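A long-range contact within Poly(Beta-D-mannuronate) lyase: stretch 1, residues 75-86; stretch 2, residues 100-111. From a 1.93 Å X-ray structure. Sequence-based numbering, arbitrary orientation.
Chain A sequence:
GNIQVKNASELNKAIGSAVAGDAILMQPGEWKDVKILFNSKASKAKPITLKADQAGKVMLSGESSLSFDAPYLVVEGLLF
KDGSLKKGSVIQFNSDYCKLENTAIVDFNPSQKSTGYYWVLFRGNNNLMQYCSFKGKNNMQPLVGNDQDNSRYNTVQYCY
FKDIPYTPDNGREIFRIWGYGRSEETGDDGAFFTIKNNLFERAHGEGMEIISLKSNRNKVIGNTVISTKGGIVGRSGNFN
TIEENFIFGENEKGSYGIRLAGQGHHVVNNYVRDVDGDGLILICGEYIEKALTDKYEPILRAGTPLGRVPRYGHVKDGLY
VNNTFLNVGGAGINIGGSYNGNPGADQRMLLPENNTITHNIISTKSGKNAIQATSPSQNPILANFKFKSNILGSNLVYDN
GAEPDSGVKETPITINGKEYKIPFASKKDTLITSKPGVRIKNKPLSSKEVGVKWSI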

# COMPACT_ATOMS: atom_id res chain seq x y z
N VAL A 75 -20.24 -2.89 9.26
CA VAL A 75 -20.46 -1.51 9.68
C VAL A 75 -20.62 -0.68 8.43
O VAL A 75 -19.79 -0.78 7.51
CB VAL A 75 -19.31 -0.98 10.56
CG1 VAL A 75 -19.42 0.53 10.72
CG2 VAL A 75 -19.32 -1.68 11.93
N GLU A 76 -21.69 0.13 8.36
CA GLU A 76 -21.99 0.90 7.16
C GLU A 76 -22.36 2.33 7.50
O GLU A 76 -23.05 2.59 8.48
CB GLU A 76 -23.16 0.28 6.39
CG GLU A 76 -23.05 -1.20 6.21
CD GLU A 76 -23.87 -1.68 5.04
OE1 GLU A 76 -23.28 -2.08 4.02
OE2 GLU A 76 -25.12 -1.66 5.16
N GLY A 77 -21.90 3.26 6.66
CA GLY A 77 -22.47 4.60 6.63
C GLY A 77 -22.03 5.59 7.69
O GLY A 77 -22.68 6.63 7.84
N LEU A 78 -20.93 5.33 8.41
CA LEU A 78 -20.49 6.22 9.47
C LEU A 78 -19.59 7.35 8.95
O LEU A 78 -19.06 7.30 7.84
CB LEU A 78 -19.75 5.45 10.56
CG LEU A 78 -20.52 4.29 11.19
CD1 LEU A 78 -19.78 3.74 12.41
CD2 LEU A 78 -21.94 4.75 11.55
N LEU A 79 -19.46 8.40 9.76
CA LEU A 79 -18.52 9.49 9.50
C LEU A 79 -17.76 9.77 10.79
O LEU A 79 -18.38 9.97 11.85
CB LEU A 79 -19.23 10.75 9.00
CG LEU A 79 -18.45 12.08 9.01
CD1 LEU A 79 -17.29 12.12 8.00
CD2 LEU A 79 -19.39 13.26 8.74
N PHE A 80 -16.44 9.75 10.71
CA PHE A 80 -15.56 10.14 11.81
C PHE A 80 -15.00 11.52 11.49
O PHE A 80 -14.28 11.69 10.49
CB PHE A 80 -14.43 9.13 12.02
CG PHE A 80 -14.89 7.82 12.58
CD1 PHE A 80 -15.46 6.86 11.75
CD2 PHE A 80 -14.77 7.54 13.92
CE1 PHE A 80 -15.89 5.65 12.25
CE2 PHE A 80 -15.21 6.32 14.44
CZ PHE A 80 -15.76 5.38 13.59
N LYS A 81 -15.33 12.50 12.33
CA LYS A 81 -15.04 13.89 12.01
C LYS A 81 -15.17 14.69 13.30
O LYS A 81 -15.89 14.30 14.22
CB LYS A 81 -15.98 14.40 10.91
CG LYS A 81 -15.78 15.85 10.45
CD LYS A 81 -16.72 16.15 9.29
CE LYS A 81 -16.72 17.61 8.87
NZ LYS A 81 -15.44 18.08 8.28
N ASP A 82 -14.44 15.80 13.37
CA ASP A 82 -14.42 16.64 14.57
C ASP A 82 -13.96 15.85 15.79
O ASP A 82 -14.53 15.96 16.88
CB ASP A 82 -15.78 17.29 14.82
CG ASP A 82 -16.23 18.16 13.66
OD1 ASP A 82 -15.36 18.52 12.84
OD2 ASP A 82 -17.43 18.51 13.58
N GLY A 83 -12.91 15.06 15.61
CA GLY A 83 -12.45 14.21 16.69
C GLY A 83 -11.01 13.81 16.44
O GLY A 83 -10.42 14.16 15.42
N SER A 84 -10.44 13.10 17.40
CA SER A 84 -9.06 12.65 17.28
C SER A 84 -8.85 11.60 18.35
O SER A 84 -9.74 11.33 19.15
CB SER A 84 -8.07 13.80 17.43
OG SER A 84 -8.10 14.32 18.74
N LEU A 85 -7.67 11.00 18.34
CA LEU A 85 -7.30 9.98 19.31
C LEU A 85 -5.94 10.33 19.86
O LEU A 85 -5.28 11.29 19.42
CB LEU A 85 -7.27 8.58 18.69
CG LEU A 85 -8.53 8.09 17.98
CD1 LEU A 85 -8.26 6.74 17.31
CD2 LEU A 85 -9.74 8.02 18.93
N LYS A 86 -5.48 9.53 20.81
CA LYS A 86 -4.16 9.69 21.36
C LYS A 86 -3.24 8.54 21.01
O LYS A 86 -2.02 8.69 21.11
CB LYS A 86 -4.26 9.84 22.89
CG LYS A 86 -4.97 11.12 23.31
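Stretch 2 100-111: LENTAIVDFNPS

Stretch 2 runs alongside stretch 1 in the same direction and in register, each residue from L100 to V106 lying beside its counterpart from V75 to K81. Strand 100-101 pairs with strand 75-76, and strand 104-106 with the strand around L79 and F80; the latter axes approach to 4.8 Å, and their N-to-C directions differ by 10°. Between the strands both chains leave the extended conformation, at G77 (phi/psi 80/15) and N102 (59/37), yet their CA atoms remain 4.6 Å apart, so the register survives the bend. After V106, D107 (38/42) ends the extended run and F108 (-82/58) turns its side chain back over stretch 1.

Backbone hydrogen bonds follow the parallel ladder. E101 N donates to V75 O (2.9 Å) and G77 N to E101 O (3.1 Å); beyond the bend, A104 N donates to L78 O (3.1 Å), F80 N to A104 O (2.9 Å) and V106 N to F80 O (2.9 Å). At the bend a side chain contributes: L78 N makes a weak hydrogen bond to T103 OG1 (3.4 Å), while that hydroxyl donates to E101 O (3.2 Å) within its own stretch. CA-H...O contacts supplement the ladder, among them E76 CA to E101 O at 3.1 Å.

Side chains of paired residues emerge on the same face of the sheet. On one face, V75 CG1 meets L100 CD1 at 3.7 Å and F80 CB lies 4.1 Å from I105 CG1. On the other, L79 CD1 packs against A104 CB (4.1 Å); L79 CD1 also reaches V106 CG2 (3.7 Å), whose CA-to-CB bond points toward stretch 1. The carboxylates of E76 and E101 also meet on this second face, with E76 OE1 only 2.5 Å from E101 OE1, a separation at which one of the two acid groups is probably protonated.

F108 contributes the largest buried area of either stretch. Its ring receives the edge of F80 on its face, with centroids 5.9 Å apart and planes at 88°, and F80 CB sits over that ring, 4.1 Å from its centroid. G83 O and S84 N cover the opposite face, so the ring is held between F80 and the backbone of stretch 1. L85 CG lies at the ring edge, 4.2 Å from F108 CE2. The absence of a side chain at G83 matters here, since an ideal CB would fall 2.6 Å from F108 CE1. Farther on, S84 CB approaches N109 O at 3.3 Å.

Two waters bridge the stretches beyond the paired strands. Water 1 accepts from D82 N (2.8 Å) and donates to V106 O (3.0 Å); water 2 donates to G83 O (2.8 Å) and N109 O (2.7 Å).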

# COMPACT_ATOMS: atom_id res chain seq x y z
N LEU A 100 -16.30 -3.18 6.49
CA LEU A 100 -16.60 -1.76 6.64
C LEU A 100 -16.95 -1.21 5.27
O LEU A 100 -16.20 -1.41 4.31
CB LEU A 100 -15.41 -0.99 7.21
CG LEU A 100 -15.62 0.53 7.29
CD1 LEU A 100 -16.64 0.82 8.37
CD2 LEU A 100 -14.32 1.28 7.55
N GLU A 101 -18.07 -0.51 5.16
CA GLU A 101 -18.35 0.12 3.89
C GLU A 101 -19.14 1.40 4.09
O GLU A 101 -19.76 1.61 5.13
CB GLU A 101 -19.04 -0.84 2.90
CG GLU A 101 -20.24 -1.59 3.38
CD GLU A 101 -20.75 -2.54 2.28
OE1 GLU A 101 -21.64 -3.36 2.56
OE2 GLU A 101 -20.28 -2.45 1.12
N ASN A 102 -19.04 2.27 3.08
CA ASN A 102 -19.75 3.54 3.02
C ASN A 102 -19.43 4.44 4.21
O ASN A 102 -20.28 5.17 4.70
CB ASN A 102 -21.27 3.33 2.89
CG ASN A 102 -21.93 4.38 2.00
OD1 ASN A 102 -21.27 5.01 1.18
ND2 ASN A 102 -23.24 4.56 2.15
N THR A 103 -18.18 4.41 4.66
CA THR A 103 -17.72 5.17 5.82
C THR A 103 -16.62 6.14 5.42
O THR A 103 -15.81 5.84 4.54
CB THR A 103 -17.23 4.20 6.92
OG1 THR A 103 -18.34 3.41 7.35
CG2 THR A 103 -16.59 4.93 8.12
N ALA A 104 -16.61 7.32 6.02
CA ALA A 104 -15.58 8.31 5.75
C ALA A 104 -14.91 8.73 7.05
O ALA A 104 -15.52 8.70 8.12
CB ALA A 104 -16.13 9.54 5.03
N ILE A 105 -13.63 9.09 6.94
CA ILE A 105 -12.87 9.70 8.02
C ILE A 105 -12.34 11.01 7.47
O ILE A 105 -11.65 11.01 6.44
CB ILE A 105 -11.72 8.80 8.50
CG1 ILE A 105 -12.23 7.46 9.00
CG2 ILE A 105 -10.97 9.49 9.63
CD1 ILE A 105 -11.10 6.54 9.47
N VAL A 106 -12.66 12.12 8.13
CA VAL A 106 -12.39 13.45 7.57
C VAL A 106 -11.62 14.26 8.60
O VAL A 106 -12.12 14.49 9.71
CB VAL A 106 -13.69 14.16 7.16
CG1 VAL A 106 -13.43 15.60 6.72
CG2 VAL A 106 -14.41 13.38 6.06
N ASP A 107 -10.41 14.71 8.23
CA ASP A 107 -9.54 15.53 9.09
C ASP A 107 -9.57 15.15 10.56
O ASP A 107 -9.56 16.02 11.44
CB ASP A 107 -9.88 17.01 8.94
CG ASP A 107 -9.83 17.48 7.52
OD1 ASP A 107 -8.93 17.03 6.79
OD2 ASP A 107 -10.70 18.30 7.12
N PHE A 108 -9.57 13.85 10.85
CA PHE A 108 -9.72 13.31 12.20
C PHE A 108 -8.39 13.33 12.96
O PHE A 108 -7.91 12.32 13.48
CB PHE A 108 -10.29 11.91 12.12
CG PHE A 108 -11.03 11.46 13.35
CD1 PHE A 108 -12.31 11.93 13.61
CD2 PHE A 108 -10.45 10.54 14.21
CE1 PHE A 108 -13.01 11.49 14.74
CE2 PHE A 108 -11.13 10.10 15.35
CZ PHE A 108 -12.42 10.58 15.62
N ASN A 109 -7.81 14.54 13.06
CA ASN A 109 -6.41 14.74 13.38
C ASN A 109 -6.17 15.27 14.80
O ASN A 109 -6.95 16.07 15.31
CB ASN A 109 -5.76 15.69 12.37
CG ASN A 109 -5.77 15.13 10.96
OD1 ASN A 109 -5.49 13.94 10.77
ND2 ASN A 109 -6.06 15.97 9.97
N PRO A 110 -5.09 14.84 15.43
CA PRO A 110 -4.71 15.38 16.74
C PRO A 110 -3.99 16.71 16.53
O PRO A 110 -3.79 17.16 15.40
CB PRO A 110 -3.78 14.31 17.28
CG PRO A 110 -3.05 13.85 16.03
CD PRO A 110 -4.06 13.92 14.91
N SER A 111 -3.57 17.33 17.64
CA SER A 111 -2.92 18.63 17.50
C SER A 111 -1.43 18.49 17.18
O SER A 111 -0.89 19.29 16.42
CB SER A 111 -3.13 19.50 18.75
OG SER A 111 -2.65 18.86 19.91
O HOH W 1 -12.44 16.76 11.59
O HOH W 2 -9.54 16.79 14.88